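Hypothetical methylmalonyl-CoA decarboxylase alpha subunit (Sulfolobus tokodaii, PDB 1X0U) is of unknown function but belongs to the carboxyl transferase family, with a crotonase-like fold, and assembles from six copies of the chain. Local coordinates at residues A[251-256]-A[317-322]; A[312-317]-A[343-348]; A[396-401]-A[510-515]; A[424-429]-A[503-508]. All blocks are in the same frame, centred on the assembly; numbering follows the deposited sequence.

Interaction 1 (A[251-256]-A[317-322]); sequences SYLPSN and VGFARI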
# COMPACT_ATOMS: atom_id res chain seq x y z
N SER A 251 4.77 20.93 -24.81
CA SER A 251 4.29 19.93 -25.76
C SER A 251 5.03 18.60 -25.63
O SER A 251 4.50 17.57 -26.00
CB SER A 251 4.40 20.44 -27.21
OG SER A 251 5.76 20.51 -27.64
N TYR A 252 6.25 18.63 -25.09
CA TYR A 252 7.02 17.40 -24.94
C TYR A 252 6.81 16.72 -23.58
O TYR A 252 7.20 15.56 -23.38
CB TYR A 252 8.52 17.68 -25.10
CG TYR A 252 8.99 17.94 -26.52
CD1 TYR A 252 9.03 16.90 -27.46
CD2 TYR A 252 9.40 19.21 -26.92
CE1 TYR A 252 9.47 17.13 -28.76
CE2 TYR A 252 9.84 19.44 -28.22
CZ TYR A 252 9.87 18.41 -29.13
OH TYR A 252 10.29 18.66 -30.40
N LEU A 253 6.20 17.44 -22.64
CA LEU A 253 6.02 16.90 -21.30
C LEU A 253 4.60 16.48 -20.92
O LEU A 253 3.62 16.96 -21.49
CB LEU A 253 6.52 17.94 -20.28
CG LEU A 253 7.80 18.68 -20.68
CD1 LEU A 253 8.17 19.72 -19.63
CD2 LEU A 253 8.93 17.67 -20.84
N PRO A 254 4.49 15.52 -19.98
CA PRO A 254 3.18 15.05 -19.52
C PRO A 254 2.71 16.16 -18.60
O PRO A 254 3.50 17.04 -18.26
CB PRO A 254 3.52 13.79 -18.75
CG PRO A 254 4.83 14.16 -18.12
CD PRO A 254 5.56 14.77 -19.31
N SER A 255 1.44 16.13 -18.18
CA SER A 255 0.93 17.17 -17.30
C SER A 255 1.45 16.97 -15.88
O SER A 255 1.54 17.90 -15.09
CB SER A 255 -0.60 17.16 -17.29
OG SER A 255 -1.14 17.50 -18.55
N ASN A 256 1.79 15.72 -15.58
CA ASN A 256 2.29 15.36 -14.25
C ASN A 256 2.97 14.00 -14.35
O ASN A 256 2.90 13.35 -15.39
CB ASN A 256 1.12 15.32 -13.27
CG ASN A 256 0.01 14.40 -13.74
OD1 ASN A 256 0.17 13.17 -13.76
ND2 ASN A 256 -1.10 14.98 -14.15
N VAL A 317 22.00 17.23 -25.05
CA VAL A 317 20.80 16.65 -24.46
C VAL A 317 19.61 17.45 -24.93
O VAL A 317 19.68 18.67 -25.08
CB VAL A 317 20.84 16.68 -22.89
CG1 VAL A 317 22.01 15.82 -22.38
CG2 VAL A 317 20.94 18.12 -22.37
N GLY A 318 18.50 16.76 -25.16
CA GLY A 318 17.32 17.44 -25.61
C GLY A 318 16.17 16.49 -25.85
O GLY A 318 16.29 15.27 -25.65
N PHE A 319 15.05 17.07 -26.29
CA PHE A 319 13.84 16.32 -26.56
C PHE A 319 13.60 16.19 -28.06
O PHE A 319 14.05 17.02 -28.86
CB PHE A 319 12.63 17.01 -25.92
CG PHE A 319 12.71 17.14 -24.42
CD1 PHE A 319 12.80 18.39 -23.82
CD2 PHE A 319 12.68 16.00 -23.61
CE1 PHE A 319 12.86 18.51 -22.43
CE2 PHE A 319 12.74 16.12 -22.22
CZ PHE A 319 12.83 17.38 -21.63
N ALA A 320 12.86 15.15 -28.42
CA ALA A 320 12.52 14.90 -29.81
C ALA A 320 11.46 13.83 -29.80
O ALA A 320 11.11 13.30 -28.75
CB ALA A 320 13.75 14.40 -30.57
N ARG A 321 10.95 13.51 -30.97
CA ARG A 321 9.97 12.45 -31.06
C ARG A 321 10.50 11.40 -32.01
O ARG A 321 11.19 11.72 -32.98
CB ARG A 321 8.64 12.99 -31.58
CG ARG A 321 7.83 13.69 -30.52
CD ARG A 321 6.68 14.47 -31.11
NE ARG A 321 6.07 15.33 -30.09
CZ ARG A 321 5.39 14.88 -29.05
NH1 ARG A 321 5.22 13.58 -28.90
NH2 ARG A 321 4.89 15.73 -28.16
N ILE A 322 10.20 10.15 -31.70
CA ILE A 322 10.60 9.04 -32.55
C ILE A 322 9.33 8.25 -32.84
O ILE A 322 8.82 7.54 -31.97
CB ILE A 322 11.64 8.14 -31.88
CG1 ILE A 322 12.99 8.88 -31.86
CG2 ILE A 322 11.75 6.82 -32.64
CD1 ILE A 322 14.13 8.08 -31.29
O HOH W 1 6.39 18.20 -28.98
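Tyr252 lays one face of its ring over CB of Phe319, and this is the main apolar contact of the interface. Phe319 CB stands 3.9 Å from the centroid of the Tyr252 ring, only 15° off the ring normal, which meets the geometry of a CH-pi contact. The two rings are not stacked in the full sense: their planes lie at 21°, but the centroids are 5.9 Å apart and the rings barely overlap, the side chains having slid past each other in opposite directions. Leu253 adds an aliphatic contact, its CD2 lying 4.0 Å from CZ of Phe319. The Phe319 ring also meets Phe352 of helix 343-358, so this strand side chain is shared between that helix and the end of helix 239-252.

The polar part runs along Arg321, whose chain is extended from CG to NE and passes Tyr252 so that CD1 of the tyrosine lies over one face of the guanidinium. Water 1 donates to Ser251 OG at 2.7 Å and accepts from Arg321 NH2 at 3.0 Å. The same water sits 3.2 Å above the Tyr252 ring plane, over its centre, on the face opposite Phe319. Arg321 NH1 bonds to Pro262 O and Gly324 O, while Ser251 OG also bonds to Arg248 O.

Helix 239-252 follows the first seven-stranded sheet and strand 315-322 belongs to the second, so the contact links the two halves of the chain. It does so by apolar contact on one face of the Tyr252 ring and a water bridge passing over the opposite face, with no direct hydrogen bond between the segments.

Interaction 2 (A[312-317]-A[343-348]); sequences AQNIIV and IDAADK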
# COMPACT_ATOMS: atom_id res chain seq x y z
N ALA A 312 28.24 23.82 -21.72
CA ALA A 312 28.88 22.51 -21.86
C ALA A 312 28.42 21.81 -23.15
O ALA A 312 27.65 20.84 -23.11
CB ALA A 312 28.55 21.63 -20.65
N GLN A 313 28.88 22.31 -24.30
CA GLN A 313 28.53 21.73 -25.59
C GLN A 313 29.24 20.39 -25.66
O GLN A 313 29.13 19.63 -26.62
CB GLN A 313 28.95 22.68 -26.71
CG GLN A 313 28.40 24.08 -26.49
CD GLN A 313 28.41 24.92 -27.75
OE1 GLN A 313 29.47 25.29 -28.27
NE2 GLN A 313 27.22 25.23 -28.26
N ASN A 314 29.98 20.15 -24.59
CA ASN A 314 30.76 18.97 -24.28
C ASN A 314 29.85 17.75 -24.56
O ASN A 314 30.31 16.73 -25.09
CB ASN A 314 31.14 19.14 -22.78
CG ASN A 314 31.90 17.99 -22.21
OD1 ASN A 314 31.49 16.83 -22.33
ND2 ASN A 314 33.00 18.29 -21.56
N ILE A 315 28.57 17.85 -24.20
CA ILE A 315 27.60 16.78 -24.47
C ILE A 315 26.29 17.42 -24.89
O ILE A 315 26.03 18.58 -24.57
CB ILE A 315 27.33 15.84 -23.25
CG1 ILE A 315 26.29 16.44 -22.31
CG2 ILE A 315 28.62 15.58 -22.50
CD1 ILE A 315 26.76 17.62 -21.52
N ILE A 316 25.47 16.68 -25.61
CA ILE A 316 24.19 17.20 -26.08
C ILE A 316 23.02 16.46 -25.45
O ILE A 316 23.02 15.23 -25.33
CB ILE A 316 24.06 17.05 -27.59
CG1 ILE A 316 25.25 17.74 -28.28
CG2 ILE A 316 22.75 17.65 -28.05
CD1 ILE A 316 25.59 17.13 -29.66
N VAL A 317 22.00 17.23 -25.05
CA VAL A 317 20.80 16.65 -24.46
C VAL A 317 19.61 17.45 -24.93
O VAL A 317 19.68 18.67 -25.08
CB VAL A 317 20.84 16.68 -22.89
CG1 VAL A 317 22.01 15.82 -22.38
CG2 VAL A 317 20.94 18.12 -22.37
N ILE A 343 32.98 18.27 -15.86
CA ILE A 343 32.18 18.62 -14.68
C ILE A 343 30.84 19.25 -15.07
O ILE A 343 29.77 18.82 -14.63
CB ILE A 343 32.91 19.63 -13.78
CG1 ILE A 343 34.02 18.93 -13.01
CG2 ILE A 343 31.94 20.26 -12.79
CD1 ILE A 343 34.82 19.87 -12.11
N ASP A 344 30.91 20.29 -15.90
CA ASP A 344 29.71 20.98 -16.36
C ASP A 344 28.78 20.04 -17.11
O ASP A 344 27.57 20.04 -16.91
CB ASP A 344 30.09 22.16 -17.27
CG ASP A 344 30.74 23.31 -16.52
OD1 ASP A 344 31.18 24.27 -17.17
OD2 ASP A 344 30.81 23.25 -15.28
N ALA A 345 29.37 19.24 -18.00
CA ALA A 345 28.62 18.31 -18.82
C ALA A 345 27.99 17.21 -17.97
O ALA A 345 26.84 16.82 -18.20
CB ALA A 345 29.53 17.70 -19.88
N ALA A 346 28.73 16.72 -16.99
CA ALA A 346 28.20 15.70 -16.11
C ALA A 346 26.96 16.28 -15.41
O ALA A 346 25.93 15.59 -15.27
CB ALA A 346 29.25 15.29 -15.08
N ASP A 347 27.03 17.55 -15.00
CA ASP A 347 25.89 18.20 -14.33
C ASP A 347 24.71 18.34 -15.28
O ASP A 347 23.58 18.02 -14.95
CB ASP A 347 26.27 19.58 -13.80
CG ASP A 347 27.12 19.51 -12.56
OD1 ASP A 347 27.08 18.47 -11.88
OD2 ASP A 347 27.81 20.50 -12.26
N LYS A 348 25.00 18.84 -16.47
CA LYS A 348 23.98 19.02 -17.49
C LYS A 348 23.28 17.69 -17.78
O LYS A 348 22.06 17.58 -17.69
CB LYS A 348 24.67 19.58 -18.74
CG LYS A 348 23.89 19.52 -20.04
CD LYS A 348 24.70 20.27 -21.10
CE LYS A 348 24.19 20.07 -22.51
NZ LYS A 348 24.97 20.96 -23.43
O HOH W 2 30.85 24.28 -19.87
O HOH W 3 22.74 20.44 -25.21
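The flat peptide groups of Ala312 and Ile315 both turn their oxygens to the ammonium of Lys348, but they receive it differently. For Ala312 O the donor NZ stands above the carbonyl plane, 54° out of it, with a bond of 2.7 Å. For Ile315 O the bond is 2.8 Å and nearly along the C=O axis, the C=O...N angle being 166°. The setting is the beta-alpha-beta crossover of a crotonase-like fold: helix 343-358 links the parallel strands 325-332 and 363-369 and packs over the neighbouring strand 315-322. The short helix and strand segments run almost parallel, at 17°, with axes 8.9 Å apart.

Lys348 reaches the carbonyls because its CG is anti to the backbone N and the chain is extended beyond CG. Ile315 and Lys348 reach toward each other, and Lys348 CD lies a tight 3.4 Å from Ile315 CD1; Lys348 CE touches Val317 CG2 as those two side chains pass in opposite directions. The packing is close again at Ala345, whose CB is 3.2 Å from Ile315 CD1. Ala312 CB rests on the first turn of the helix, against Asp344 CB and Ala345.

Trp311 O and His308 O are also acceptors for Lys348 NZ. With a water they make five for three N-H groups, so some must share a proton; this shell of oxygens probably favours the protonated state. Water 2 accepts weakly from Ala312 N and donates to Asp344 OD1, and water 3 accepts from Lys348 NZ at 2.9 Å and, weakly, from Val317 N at 3.3 Å.

Interaction 3 (A[396-401]-A[510-515]); sequences EATVPK and EYRYPK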
# COMPACT_ATOMS: atom_id res chain seq x y z
N GLU A 396 19.54 5.12 -11.42
CA GLU A 396 18.29 5.44 -10.73
C GLU A 396 17.06 5.32 -11.64
O GLU A 396 16.03 4.78 -11.25
CB GLU A 396 18.35 6.87 -10.19
CG GLU A 396 17.06 7.39 -9.59
CD GLU A 396 17.19 8.84 -9.16
OE1 GLU A 396 17.10 9.13 -7.95
OE2 GLU A 396 17.39 9.70 -10.05
N ALA A 397 17.20 5.83 -12.85
CA ALA A 397 16.11 5.84 -13.81
C ALA A 397 15.48 4.47 -14.12
O ALA A 397 16.16 3.46 -14.31
CB ALA A 397 16.59 6.50 -15.10
N THR A 398 14.15 4.48 -14.18
CA THR A 398 13.39 3.29 -14.48
C THR A 398 12.69 3.37 -15.83
O THR A 398 12.10 2.40 -16.27
CB THR A 398 12.35 3.02 -13.41
OG1 THR A 398 11.56 4.21 -13.22
CG2 THR A 398 13.02 2.62 -12.10
N VAL A 399 12.74 4.54 -16.48
CA VAL A 399 12.11 4.67 -17.80
C VAL A 399 12.93 3.82 -18.77
O VAL A 399 14.04 3.40 -18.46
CB VAL A 399 12.14 6.14 -18.37
CG1 VAL A 399 11.30 7.09 -17.52
CG2 VAL A 399 13.58 6.62 -18.47
N PRO A 400 12.38 3.55 -19.96
CA PRO A 400 13.14 2.76 -20.92
C PRO A 400 14.48 3.43 -21.22
O PRO A 400 14.57 4.65 -21.33
CB PRO A 400 12.23 2.74 -22.14
CG PRO A 400 10.86 2.66 -21.49
CD PRO A 400 10.98 3.70 -20.39
N LYS A 401 15.53 2.63 -21.34
CA LYS A 401 16.85 3.16 -21.64
C LYS A 401 17.53 2.31 -22.71
O LYS A 401 17.67 1.10 -22.57
CB LYS A 401 17.70 3.20 -20.37
CG LYS A 401 17.25 4.27 -19.38
CD LYS A 401 18.00 4.17 -18.07
CE LYS A 401 17.69 2.86 -17.36
NZ LYS A 401 18.49 2.75 -16.13
N GLU A 510 9.78 -1.43 -13.15
CA GLU A 510 10.90 -2.00 -12.40
C GLU A 510 10.87 -1.69 -10.90
O GLU A 510 10.26 -0.70 -10.47
CB GLU A 510 12.22 -1.50 -13.00
CG GLU A 510 13.38 -2.46 -12.82
CD GLU A 510 14.69 -1.88 -13.29
OE1 GLU A 510 14.75 -1.41 -14.45
OE2 GLU A 510 15.66 -1.91 -12.51
N TYR A 511 11.54 -2.53 -10.12
CA TYR A 511 11.60 -2.38 -8.66
C TYR A 511 12.70 -1.46 -8.15
O TYR A 511 13.76 -1.32 -8.77
CB TYR A 511 11.79 -3.75 -8.00
CG TYR A 511 11.93 -3.69 -6.48
CD1 TYR A 511 10.82 -3.49 -5.65
CD2 TYR A 511 13.19 -3.77 -5.88
CE1 TYR A 511 10.96 -3.39 -4.27
CE2 TYR A 511 13.34 -3.67 -4.49
CZ TYR A 511 12.22 -3.48 -3.69
OH TYR A 511 12.36 -3.37 -2.33
N ARG A 512 12.44 -0.85 -7.00
CA ARG A 512 13.39 0.04 -6.33
C ARG A 512 13.12 -0.12 -4.84
O ARG A 512 11.98 -0.39 -4.44
CB ARG A 512 13.16 1.50 -6.75
CG ARG A 512 13.12 1.68 -8.26
CD ARG A 512 13.81 2.95 -8.69
NE ARG A 512 14.68 2.70 -9.83
CZ ARG A 512 15.74 1.89 -9.79
NH1 ARG A 512 16.48 1.71 -10.88
NH2 ARG A 512 16.07 1.29 -8.66
N TYR A 513 14.15 0.02 -4.01
CA TYR A 513 13.98 -0.15 -2.57
C TYR A 513 13.33 1.06 -1.90
O TYR A 513 13.57 2.20 -2.30
CB TYR A 513 15.32 -0.44 -1.89
CG TYR A 513 15.98 -1.72 -2.35
CD1 TYR A 513 16.57 -1.81 -3.61
CD2 TYR A 513 15.99 -2.85 -1.53
CE1 TYR A 513 17.17 -2.99 -4.04
CE2 TYR A 513 16.58 -4.03 -1.95
CZ TYR A 513 17.17 -4.10 -3.20
OH TYR A 513 17.77 -5.26 -3.61
N PRO A 514 12.50 0.82 -0.87
CA PRO A 514 11.84 1.93 -0.16
C PRO A 514 12.89 2.79 0.54
O PRO A 514 13.82 2.29 1.17
CB PRO A 514 10.92 1.21 0.81
CG PRO A 514 11.67 -0.07 1.12
CD PRO A 514 12.15 -0.47 -0.27
N LYS A 515 12.74 4.10 0.43
CA LYS A 515 13.68 5.04 1.03
C LYS A 515 13.02 6.41 0.92
O LYS A 515 12.24 6.64 0.02
CB LYS A 515 15.00 5.03 0.23
CG LYS A 515 14.92 5.81 -1.10
CD LYS A 515 15.63 5.14 -2.26
CE LYS A 515 17.11 4.98 -2.01
NZ LYS A 515 17.76 4.04 -2.97
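Glu396 O is the backbone oxygen to which the Arg512 guanidinium comes close, with NH1 3.1 Å from it, while Glu396 CA lies over one face of the same group. The arginine chain is bent at chi2 and chi3 on its way there. The placement of its NE is uncertain, because the spacing between that atom and the methyl CG2 of Thr398 is too short to be trusted, although the two side chains do meet tip to tip. Thr398 CG2 also stands 4.3 Å from Glu510 CB.

One residue on, Ala397 O lies at the edge of the guanidinium, near its plane. Its hydrogen bond, of 3.0 Å, comes from Lys401 NZ, which approaches tilted 34° from the carbonyl plane and ties the loop internally. Phe394 O, in the last turn of helix 383-396, is a second acceptor for the same ammonium.

The loop 396-401 is a helix-to-strand connection, leading from helix 383-396 into strand 401-406 of the crotonase-like sheet, and the C-terminal loop crosses it. A second subunit closes over the contact: Lys516 of that subunit bonds to Thr398 OG1, and its Met159 packs on Arg512. The carboxylate of Glu396 is held in its own chain by a salt bridge to Arg354.

Two cationic side chains therefore gather around carbonyls at the end of a helix, where the helix dipole would be expected to favour positive charge, and they do so at a subunit interface.

Interaction 4 (A[424-429]-A[503-508]); sequences ADLVYA and EMLKTK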
# COMPACT_ATOMS: atom_id res chain seq x y z
N ALA A 424 20.98 -0.13 -18.56
CA ALA A 424 20.54 -0.00 -19.96
C ALA A 424 19.73 -1.24 -20.34
O ALA A 424 20.21 -2.36 -20.15
CB ALA A 424 21.75 0.13 -20.88
N ASP A 425 18.53 -1.05 -20.86
CA ASP A 425 17.66 -2.17 -21.25
C ASP A 425 18.16 -2.85 -22.52
O ASP A 425 18.13 -4.08 -22.62
CB ASP A 425 16.23 -1.67 -21.48
CG ASP A 425 15.62 -1.06 -20.23
OD1 ASP A 425 15.34 -1.82 -19.27
OD2 ASP A 425 15.43 0.17 -20.19
N LEU A 426 18.59 -2.05 -23.49
CA LEU A 426 19.11 -2.55 -24.76
C LEU A 426 20.34 -1.72 -25.14
O LEU A 426 20.37 -0.50 -24.94
CB LEU A 426 18.03 -2.44 -25.85
CG LEU A 426 16.72 -3.23 -25.71
CD1 LEU A 426 15.69 -2.68 -26.69
CD2 LEU A 426 16.96 -4.72 -25.96
N VAL A 427 21.36 -2.39 -25.67
CA VAL A 427 22.60 -1.75 -26.09
C VAL A 427 22.95 -2.20 -27.51
O VAL A 427 23.08 -3.40 -27.77
CB VAL A 427 23.78 -2.13 -25.16
CG1 VAL A 427 25.11 -1.63 -25.75
CG2 VAL A 427 23.57 -1.52 -23.77
N TYR A 428 23.08 -1.24 -28.42
CA TYR A 428 23.42 -1.53 -29.80
C TYR A 428 24.69 -0.77 -30.16
O TYR A 428 25.05 0.19 -29.48
CB TYR A 428 22.30 -1.11 -30.75
CG TYR A 428 21.00 -1.85 -30.53
CD1 TYR A 428 19.98 -1.29 -29.77
CD2 TYR A 428 20.79 -3.11 -31.08
CE1 TYR A 428 18.78 -1.97 -29.56
CE2 TYR A 428 19.60 -3.79 -30.89
CZ TYR A 428 18.60 -3.22 -30.13
OH TYR A 428 17.43 -3.91 -29.91
N ALA A 429 25.37 -1.21 -31.21
CA ALA A 429 26.60 -0.57 -31.65
C ALA A 429 26.76 -0.56 -33.17
O ALA A 429 26.38 -1.51 -33.87
CB ALA A 429 27.81 -1.23 -30.99
N GLU A 503 8.91 0.69 -28.46
CA GLU A 503 7.60 0.05 -28.57
C GLU A 503 7.46 -1.08 -27.55
O GLU A 503 6.43 -1.21 -26.87
CB GLU A 503 7.42 -0.53 -29.98
CG GLU A 503 6.28 -1.54 -30.15
CD GLU A 503 4.95 -0.89 -30.42
OE1 GLU A 503 3.94 -1.61 -30.60
OE2 GLU A 503 4.90 0.36 -30.47
N MET A 504 8.51 -1.89 -27.45
CA MET A 504 8.54 -3.01 -26.53
C MET A 504 8.68 -2.53 -25.08
O MET A 504 8.06 -3.08 -24.18
CB MET A 504 9.70 -3.94 -26.92
CG MET A 504 9.92 -5.16 -26.03
SD MET A 504 10.83 -4.81 -24.50
CE MET A 504 12.51 -4.65 -25.11
N LEU A 505 9.48 -1.49 -24.88
CA LEU A 505 9.73 -0.96 -23.55
C LEU A 505 8.70 0.01 -22.95
O LEU A 505 8.80 0.35 -21.77
CB LEU A 505 11.10 -0.29 -23.54
CG LEU A 505 12.26 -1.24 -23.82
CD1 LEU A 505 13.55 -0.46 -23.98
CD2 LEU A 505 12.36 -2.25 -22.68
N LYS A 506 7.72 0.45 -23.73
CA LYS A 506 6.74 1.41 -23.24
C LYS A 506 6.03 1.00 -21.96
O LYS A 506 5.73 1.84 -21.11
CB LYS A 506 5.69 1.74 -24.32
CG LYS A 506 4.93 0.53 -24.85
CD LYS A 506 3.97 0.92 -25.98
CE LYS A 506 3.39 -0.31 -26.68
NZ LYS A 506 2.34 0.03 -27.69
N THR A 507 5.78 -0.30 -21.81
CA THR A 507 5.10 -0.79 -20.62
C THR A 507 6.07 -1.29 -19.55
O THR A 507 5.68 -2.06 -18.67
CB THR A 507 4.12 -1.93 -20.96
OG1 THR A 507 4.73 -2.80 -21.92
CG2 THR A 507 2.84 -1.36 -21.55
N LYS A 508 7.32 -0.84 -19.62
CA LYS A 508 8.35 -1.23 -18.67
C LYS A 508 8.05 -0.80 -17.24
O LYS A 508 7.67 0.35 -17.00
CB LYS A 508 9.69 -0.62 -19.09
CG LYS A 508 10.84 -0.92 -18.13
CD LYS A 508 12.07 -0.06 -18.41
CE LYS A 508 13.19 -0.37 -17.43
NZ LYS A 508 14.37 0.48 -17.66
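Asp425 sets its CG beside the backbone N and anti to the carbonyl carbon (chi1 -61°), while Lys508 puts CG anti to its own N (chi1 178°) and continues extended, so that carboxylate and ammonium meet tip to tip. The result is a salt bridge in which one nitrogen reaches both oxygens. The Lys508 NZ to Asp425 OD2 bond is 2.8 Å and uses the syn lone pair of OD2; the bond from NZ to OD1 is weak, at 3.0 Å. OD2 also accepts from the backbone N of Lys401, and NZ donates to Val399 O, so both ends of the ion pair are tied to the chain leading into strand 401-406. Since all of these residues are buried, the pairing of charges and the added backbone bonds would help to offset the cost of desolvation.

A type I turn from Leu505 to Lys508, closed by Lys508 N to Leu505 O at 2.9 Å, brings the chain round after the helix and delivers the lysine beside the aspartate. Next to the ion pair the contact is apolar. Leu505 CD1 touches Asp425 CB at 3.9 Å and Leu426 CD1 at 4.1 Å, the two leucines crossing at a slant. Leu426 CD1 also meets Met504 CE tip to tip at 4.1 Å, the methionine chain being bent at chi2 and chi3. Trp85 of a third subunit packs on Met504, and its Ile58 on Leu426.

Helix 494-505 thus lies against the start of strand 426-429, an alpha-on-beta layer of the crotonase-like fold that also takes part in subunit assembly.

Interactions 1, 2 and 4 are buried and interaction 3 is only partly so. Interactions 1 and 2 share strand 315-322 (Val317 lies in both segments but touches only in interaction 2): the first brings the end of helix 239-252 to it with aromatic packing and a water bridge, the second lays helix 343-358 on it through a buried lysine. Interaction 4 reaches the same sheet at strand 426-429, about 18 Å from interaction 1 between centres, and combines an ion pair with aliphatic packing. Loop 396-401 of interaction 3 lies against both ends of that pair. Interactions 3 and 4 adjoin other subunits; interaction 2 has one weak, long ion pair to another, and interaction 1 none.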